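Local coordinates for 5'-Methylthioadenosine Nucleosidase (Arabidopsis thaliana, PDB 2H8G), which belongs to the phosphorylase superfamily, forms a two-chain assembly and holds adenine in a pocket of its mixed alpha/beta fold, at residues 90-95 with 177-182; 154-159 with 206-211. All blocks are in the same frame, centred on the assembly; numbering follows the deposited sequence.

Overall arrangement
The centres of interaction 1 and interaction 2 are about 15 Å apart, each about 11 Å from the centre of the chain. Their segments alternate in sequence, 90-95, 154-159, 177-182 and then 206-211, so the chain interlaces the two contacts. Strand 130-138 connects them through the mixed sheet: it runs antiparallel to strand 156-157 and parallel to strand 171-177, which leads into the loop of interaction 1. Helices 92-106 and 203-212 meet directly, A95 CB lying 4.1 Å from V206 CG2. Both contacts reach the second subunit; at interaction 1, L181 of the adenine pocket packs on I145 of that subunit, so pocket and interface adjoin there.

Interaction 1 of 2, residues 90-95 with 177-182; sequences VGTVPA and TGDSLD. With ADE (adenine), chain C.
D179 sets its carboxylate against G91 and T92 at the amino end of helix 92-106, with G91 in the N-cap position. The arrangement joins the loop after strand 171-177 to a helix start in this phosphorylase-superfamily fold. From CB, the side chain leaves with CG beside the backbone N (chi1 -79°), which carries the carboxylate across to the helix. OD1 accepts the hydroxyl of T92, OG1 to OD1 being 2.7 Å, through its syn lone pair. OD2 takes T92 N at 2.8 Å, also on the syn side. That bond is nearly straight, with an N-H...O angle of 163°, although the donor stands 22° out of the carboxylate plane. One residue thus offers both its amide and its hydroxyl, and the paired bonds fix the rotation of the carboxylate. OD2 has a further donor in a water, 2.8 Å away, and the oxygen of this water accepts V93 N at 3.0 Å. The first two helical amides therefore reach D179, one directly and one through water; such a site would be expected to favour negative charge. G91 CA also closes on D179 OD2, to 3.3 Å. On its other branch T92 is apolar: CG2 meets T177 CG2 at 3.7 Å, methyl to methyl, the two side chains running alongside in opposite senses. T177 turns its hydroxyl elsewhere, to D200 and the amide of A204, while D179 N is held by D140. All four touching residues are buried, and V93 of the second subunit packs on T92. Beyond D179 the loop carries L181 to the ligand, where CD1 sits over a face of the adenine ring system, 3.5 Å from its C4.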
# COMPACT_ATOMS: atom_id res chain seq x y z
N VAL A 90 -6.67 -8.66 1.92
CA VAL A 90 -5.59 -8.91 0.98
C VAL A 90 -5.18 -7.63 0.24
O VAL A 90 -5.81 -6.59 0.38
CB VAL A 90 -6.01 -9.98 -0.07
CG1 VAL A 90 -6.33 -11.30 0.62
CG2 VAL A 90 -7.23 -9.50 -0.86
N GLY A 91 -4.12 -7.73 -0.55
CA GLY A 91 -3.68 -6.57 -1.30
C GLY A 91 -2.41 -5.94 -0.76
O GLY A 91 -1.98 -6.21 0.36
N THR A 92 -1.82 -5.06 -1.57
CA THR A 92 -0.56 -4.41 -1.21
C THR A 92 -0.62 -3.44 -0.04
O THR A 92 0.31 -3.37 0.75
CB THR A 92 0.05 -3.67 -2.43
OG1 THR A 92 -0.85 -2.66 -2.90
CG2 THR A 92 0.35 -4.65 -3.54
N VAL A 93 -1.71 -2.69 0.09
CA VAL A 93 -1.77 -1.73 1.18
C VAL A 93 -1.75 -2.39 2.56
O VAL A 93 -0.91 -2.06 3.39
CB VAL A 93 -2.97 -0.78 1.01
CG1 VAL A 93 -3.25 -0.03 2.30
CG2 VAL A 93 -2.65 0.22 -0.09
N PRO A 94 -2.66 -3.35 2.83
CA PRO A 94 -2.61 -3.98 4.16
C PRO A 94 -1.31 -4.74 4.42
O PRO A 94 -0.80 -4.75 5.55
CB PRO A 94 -3.82 -4.90 4.15
CG PRO A 94 -4.78 -4.20 3.25
CD PRO A 94 -3.89 -3.73 2.11
N ALA A 95 -0.77 -5.37 3.39
CA ALA A 95 0.47 -6.12 3.53
C ALA A 95 1.61 -5.17 3.90
O ALA A 95 2.44 -5.50 4.74
CB ALA A 95 0.81 -6.84 2.23
N THR A 177 3.74 -8.56 -8.72
CA THR A 177 2.64 -8.19 -7.84
C THR A 177 1.69 -7.14 -8.41
O THR A 177 2.12 -6.20 -9.09
CB THR A 177 3.22 -7.62 -6.52
OG1 THR A 177 4.00 -8.64 -5.88
CG2 THR A 177 2.12 -7.12 -5.59
N GLY A 178 0.41 -7.30 -8.10
CA GLY A 178 -0.60 -6.34 -8.51
C GLY A 178 -1.79 -6.52 -7.59
O GLY A 178 -1.96 -7.58 -7.01
N ASP A 179 -2.63 -5.50 -7.47
CA ASP A 179 -3.78 -5.62 -6.58
C ASP A 179 -5.02 -6.27 -7.16
O ASP A 179 -6.08 -6.25 -6.53
CB ASP A 179 -4.15 -4.26 -6.00
CG ASP A 179 -3.24 -3.88 -4.86
OD1 ASP A 179 -2.27 -3.13 -5.09
OD2 ASP A 179 -3.50 -4.35 -3.74
N SER A 180 -4.91 -6.84 -8.36
CA SER A 180 -6.04 -7.52 -8.97
C SER A 180 -5.74 -9.01 -9.05
O SER A 180 -4.61 -9.41 -9.30
CB SER A 180 -6.32 -6.96 -10.36
OG SER A 180 -6.75 -5.61 -10.29
N LEU A 181 -6.77 -9.82 -8.81
CA LEU A 181 -6.63 -11.27 -8.86
C LEU A 181 -6.71 -11.73 -10.30
O LEU A 181 -6.11 -12.73 -10.68
CB LEU A 181 -7.73 -11.93 -8.02
CG LEU A 181 -7.78 -13.45 -8.08
CD1 LEU A 181 -6.48 -14.04 -7.54
CD2 LEU A 181 -8.96 -13.95 -7.26
N ASP A 182 -7.47 -11.00 -11.11
CA ASP A 182 -7.60 -11.32 -12.52
C ASP A 182 -6.39 -10.73 -13.22
O ASP A 182 -5.46 -10.24 -12.57
CB ASP A 182 -8.90 -10.73 -13.09
CG ASP A 182 -8.90 -9.21 -13.11
OD1 ASP A 182 -8.06 -8.59 -12.44
OD2 ASP A 182 -9.76 -8.62 -13.81
N9 ADE C . -3.16 -15.70 -5.82
C8 ADE C . -3.42 -16.94 -6.30
N7 ADE C . -3.53 -16.99 -7.65
C5 ADE C . -3.32 -15.69 -8.04
C6 ADE C . -3.29 -15.03 -9.32
N6 ADE C . -3.49 -15.70 -10.45
N1 ADE C . -3.03 -13.64 -9.34
C2 ADE C . -2.82 -12.96 -8.16
N3 ADE C . -2.84 -13.52 -6.89
C4 ADE C . -3.09 -14.88 -6.92
O HOH W 1 -3.99 -2.35 -1.86

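Interaction 2 of 2, residues 154-159 with 206-211; sequences GLRQAF and VAYVAD
A207 O accepts the helical hydrogen bond from D211 N at 2.9 Å and is also met by R156 CD, 3.6 Å away, where strand 156-157 lies against helix 203-212. R156 carries most of the contact. With its CG beside the backbone N (chi1 -65°), the chain runs extended from CG to NE across the helix, passing A207 O and D211 CB, while CB faces A207 CB at 4.2 Å. The guanidinium then meets Y208 edge to face: the two planes are 88° apart, and ring atom CD1 stands 3.3 Å above the guanidinium plane, displaced toward its rim. R156 NH2 is 3.5 Å from Y208 CD1. Because it is the edge of the ring that is presented, this is not a cation-pi stack. D211 lies at the guanidinium edge, with OD1 3.6 Å from NE in a long salt bridge and the carboxylate turned 56° from the guanidinium plane. D82 of the second subunit adds a long, weak ion pair to NH2. No hydrogen bond spans the two segments, so strand and helix are joined here by van der Waals packing of the arginine chain and by attraction between charges that are not in close contact.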
# COMPACT_ATOMS: atom_id res chain seq x y z
N GLY A 154 9.26 -0.93 -9.38
CA GLY A 154 9.80 -1.26 -8.07
C GLY A 154 10.57 -2.56 -7.93
O GLY A 154 10.32 -3.34 -6.99
N LEU A 155 11.50 -2.80 -8.83
CA LEU A 155 12.31 -4.01 -8.78
C LEU A 155 13.09 -4.11 -7.48
O LEU A 155 13.78 -3.16 -7.09
CB LEU A 155 13.28 -4.05 -9.96
CG LEU A 155 14.33 -5.17 -9.93
CD1 LEU A 155 13.65 -6.52 -10.12
CD2 LEU A 155 15.35 -4.94 -11.04
N ARG A 156 12.98 -5.24 -6.80
CA ARG A 156 13.73 -5.47 -5.57
C ARG A 156 14.16 -6.92 -5.52
O ARG A 156 13.43 -7.81 -5.96
CB ARG A 156 12.89 -5.09 -4.34
CG ARG A 156 12.60 -3.59 -4.31
CD ARG A 156 12.30 -3.06 -2.93
NE ARG A 156 12.52 -1.61 -2.89
CZ ARG A 156 11.84 -0.73 -3.63
NH1 ARG A 156 10.90 -1.15 -4.47
NH2 ARG A 156 12.12 0.56 -3.55
N GLN A 157 15.36 -7.18 -5.00
CA GLN A 157 15.87 -8.54 -4.93
C GLN A 157 15.55 -9.15 -3.58
O GLN A 157 15.60 -8.46 -2.56
CB GLN A 157 17.39 -8.55 -5.14
CG GLN A 157 17.86 -8.00 -6.47
CD GLN A 157 17.53 -8.92 -7.64
OE1 GLN A 157 17.78 -10.12 -7.59
NE2 GLN A 157 16.99 -8.34 -8.70
N ALA A 158 15.21 -10.43 -3.57
CA ALA A 158 14.94 -11.12 -2.32
C ALA A 158 16.30 -11.41 -1.69
O ALA A 158 17.32 -11.41 -2.39
CB ALA A 158 14.18 -12.42 -2.59
N PHE A 159 16.33 -11.65 -0.39
CA PHE A 159 17.58 -11.94 0.30
C PHE A 159 18.14 -13.24 -0.25
O PHE A 159 17.41 -14.20 -0.45
CB PHE A 159 17.32 -12.07 1.80
CG PHE A 159 18.57 -12.18 2.62
CD1 PHE A 159 19.39 -11.08 2.80
CD2 PHE A 159 18.91 -13.38 3.23
CE1 PHE A 159 20.55 -11.16 3.57
CE2 PHE A 159 20.07 -13.48 4.00
CZ PHE A 159 20.89 -12.37 4.18
N VAL A 206 5.61 -5.95 0.27
CA VAL A 206 6.31 -6.43 1.45
C VAL A 206 7.80 -6.14 1.25
O VAL A 206 8.49 -5.69 2.17
CB VAL A 206 6.11 -7.94 1.66
CG1 VAL A 206 6.92 -8.42 2.87
CG2 VAL A 206 4.63 -8.24 1.89
N ALA A 207 8.30 -6.37 0.03
CA ALA A 207 9.71 -6.12 -0.27
C ALA A 207 10.03 -4.64 -0.18
O ALA A 207 11.11 -4.26 0.28
CB ALA A 207 10.05 -6.65 -1.67
N TYR A 208 9.09 -3.79 -0.60
CA TYR A 208 9.30 -2.35 -0.53
C TYR A 208 9.54 -1.92 0.92
O TYR A 208 10.50 -1.21 1.22
CB TYR A 208 8.08 -1.61 -1.09
CG TYR A 208 8.20 -0.11 -0.99
CD1 TYR A 208 9.08 0.59 -1.81
CD2 TYR A 208 7.47 0.61 -0.04
CE1 TYR A 208 9.24 1.96 -1.69
CE2 TYR A 208 7.63 1.99 0.09
CZ TYR A 208 8.52 2.65 -0.74
OH TYR A 208 8.68 4.01 -0.63
N VAL A 209 8.67 -2.36 1.83
CA VAL A 209 8.80 -2.00 3.23
C VAL A 209 10.04 -2.60 3.87
O VAL A 209 10.74 -1.93 4.63
CB VAL A 209 7.56 -2.46 4.03
CG1 VAL A 209 7.74 -2.15 5.52
CG2 VAL A 209 6.32 -1.76 3.49
N ALA A 210 10.32 -3.87 3.56
CA ALA A 210 11.50 -4.53 4.10
C ALA A 210 12.75 -3.78 3.68
O ALA A 210 13.69 -3.62 4.47
CB ALA A 210 11.56 -5.98 3.62
N ASP A 211 12.77 -3.29 2.45
CA ASP A 211 13.93 -2.54 1.97
C ASP A 211 14.04 -1.20 2.70
O ASP A 211 15.14 -0.79 3.08
CB ASP A 211 13.84 -2.31 0.46
CG ASP A 211 14.99 -1.48 -0.07
OD1 ASP A 211 14.78 -0.29 -0.38
OD2 ASP A 211 16.12 -2.01 -0.16